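Local atomic coordinates of carbonic anhydrase (Trichomonas vaginalis, PDB entry 6Y04), a protein that probably catalyses the reversible hydration of carbon dioxide to hydrogencarbonate and a proton, as a zinc-dependent carbonic anhydrase of the beta class. Residues I60-N65 with S73-S78. Numbering follows the deposited sequence.
Sequences IKAAGN and SDIVVS
Ile60, on strand 57-61, and Ile75, in the first turn of helix 74-85, bring the two backbones to within 6.7 Å between their CA atoms, and no hydrogen bond joins the segments. The segments meet through carbon atoms. CG2 of Ile60 lies 3.9 Å from CG1 of Ile75, the two branched side chains meeting at a slant. The other branch of Ile60 runs alongside Ser78, CG1 lying 3.7 Å from Ser78 CB; CG1 stands anti to the carbonyl carbon (chi1 -60°) and CG2 anti to the backbone N, which spreads the two branches, CG1 over Ser78 and CG2 chiefly toward Ile75. Beta-branched isoleucine suits an extended strand and fills this buried layer. Ile75 extends its chain (chi2 -178°), which carries CD1 to 3.8 Å from CB of Ala62, where a small methyl lets the helix start lie close.

Ser78 offers its CB to Ile60 while OG turns back to the helix, donating to Asp74 O at 2.9 Å; this carbonyl also accepts a hydrogen bond from Ser78 N, on the opposite face of its plane. The same hydroxyl oxygen accepts from Ala63 N of the second subunit, and OD2 of Asp74 accepts from Ile75 N of that subunit. Ser73 is the N-cap, its OG accepting from Val76 N at 3.2 Å.

A type II turn from Ala62 to Asn65 closes with Asn65 N on Ala62 O at 2.9 Å. The positive phi of 88° suits Gly64, since a side chain there would press on the preceding carbonyl. Asn65 lies beside the zinc ligands Cys37 and His96. This packing of strand 57-61, outermost within its own chain but bonded through Lys61 to the second subunit, against the following helix belongs to the alpha/beta fold of beta-carbonic anhydrases and lies between dimer interface and zinc site.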
loop_
_atom_site.group_PDB
_atom_site.type_symbol
_atom_site.label_atom_id
_atom_site.label_comp_id
_atom_site.label_asym_id
_atom_site.label_seq_id
_atom_site.Cartn_x
_atom_site.Cartn_y
_atom_site.Cartn_z
ATOM N N ILE A 60 -4.548 -1.748 0.228
ATOM C CA ILE A 60 -3.153 -2.118 0.041
ATOM C C ILE A 60 -2.677 -1.336 -1.177
ATOM O O ILE A 60 -3.355 -1.353 -2.195
ATOM C CB ILE A 60 -3.065 -3.646 -0.182
ATOM C CG1 ILE A 60 -3.634 -4.418 1.013
ATOM C CG2 ILE A 60 -1.651 -4.093 -0.531
ATOM C CD1 ILE A 60 -4.362 -5.695 0.661
ATOM N N LYS A 61 -1.552 -0.620 -1.061
ATOM C CA LYS A 61 -1.081 0.209 -2.161
ATOM C C LYS A 61 0.418 0.034 -2.392
ATOM O O LYS A 61 1.217 0.141 -1.466
ATOM C CB LYS A 61 -1.308 1.698 -1.887
ATOM C CG LYS A 61 -2.746 2.173 -1.725
ATOM C CD LYS A 61 -2.780 3.678 -1.806
ATOM C CE LYS A 61 -4.089 4.297 -1.387
ATOM N NZ LYS A 61 -3.968 5.774 -1.410
ATOM N N ALA A 62 0.786 -0.159 -3.662
ATOM C CA ALA A 62 2.166 -0.165 -4.115
ATOM C C ALA A 62 2.218 0.429 -5.518
ATOM O O ALA A 62 1.212 0.433 -6.221
ATOM C CB ALA A 62 2.713 -1.576 -4.103
ATOM N N ALA A 63 3.405 0.885 -5.926
ATOM C CA ALA A 63 3.615 1.399 -7.271
ATOM C C ALA A 63 3.186 0.357 -8.298
ATOM O O ALA A 63 3.835 -0.672 -8.445
ATOM C CB ALA A 63 5.064 1.787 -7.446
ATOM N N GLY A 64 2.069 0.621 -8.986
ATOM C CA GLY A 64 1.619 -0.225 -10.079
ATOM C C GLY A 64 0.723 -1.381 -9.634
ATOM O O GLY A 64 0.285 -2.172 -10.469
ATOM N N ASN A 65 0.457 -1.474 -8.323
ATOM C CA ASN A 65 -0.514 -2.404 -7.753
ATOM C C ASN A 65 -0.389 -3.805 -8.365
ATOM O O ASN A 65 -1.395 -4.425 -8.722
ATOM C CB ASN A 65 -1.951 -1.883 -7.897
ATOM C CG ASN A 65 -2.298 -1.486 -9.317
ATOM O OD1 ASN A 65 -2.038 -0.356 -9.729
ATOM N ND2 ASN A 65 -2.866 -2.411 -10.075
ATOM N N SER A 73 4.908 -11.719 -1.132
ATOM C CA SER A 73 5.326 -10.336 -1.309
ATOM C C SER A 73 4.588 -9.519 -0.256
ATOM O O SER A 73 3.731 -10.062 0.434
ATOM C CB SER A 73 5.005 -9.847 -2.706
ATOM O OG SER A 73 3.604 -9.876 -2.940
ATOM N N ASP A 74 4.916 -8.228 -0.147
ATOM C CA ASP A 74 4.205 -7.312 0.735
ATOM C C ASP A 74 2.702 -7.393 0.451
ATOM O O ASP A 74 1.896 -7.515 1.378
ATOM C CB ASP A 74 4.695 -5.863 0.579
ATOM C CG ASP A 74 6.119 -5.581 1.034
ATOM O OD1 ASP A 74 6.618 -6.299 1.912
ATOM O OD2 ASP A 74 6.725 -4.642 0.499
ATOM N N ILE A 75 2.332 -7.337 -0.839
ATOM C CA ILE A 75 0.934 -7.263 -1.233
ATOM C C ILE A 75 0.246 -8.581 -0.891
ATOM O O ILE A 75 -0.822 -8.585 -0.280
ATOM C CB ILE A 75 0.762 -6.855 -2.711
ATOM C CG1 ILE A 75 1.148 -5.390 -2.925
ATOM C CG2 ILE A 75 -0.665 -7.106 -3.174
ATOM C CD1 ILE A 75 0.962 -4.905 -4.349
ATOM N N VAL A 76 0.882 -9.691 -1.258
ATOM C CA VAL A 76 0.312 -11.009 -1.039
ATOM C C VAL A 76 0.069 -11.237 0.454
ATOM O O VAL A 76 -1.021 -11.637 0.842
ATOM C CB VAL A 76 1.165 -12.111 -1.696
ATOM C CG1 VAL A 76 0.877 -13.475 -1.097
ATOM C CG2 VAL A 76 0.948 -12.142 -3.204
ATOM N N VAL A 77 1.072 -10.949 1.290
ATOM C CA VAL A 77 0.967 -11.145 2.730
ATOM C C VAL A 77 -0.209 -10.334 3.283
ATOM O O VAL A 77 -0.957 -10.821 4.132
ATOM C CB VAL A 77 2.293 -10.800 3.443
ATOM C CG1 VAL A 77 2.152 -10.700 4.961
ATOM C CG2 VAL A 77 3.390 -11.781 3.069
ATOM N N SER A 78 -0.357 -9.095 2.793
ATOM C CA SER A 78 -1.459 -8.218 3.160
ATOM C C SER A 78 -2.801 -8.886 2.871
ATOM O O SER A 78 -3.729 -8.770 3.664
ATOM C CB SER A 78 -1.349 -6.889 2.458
ATOM O OG SER A 78 -0.182 -6.195 2.877
#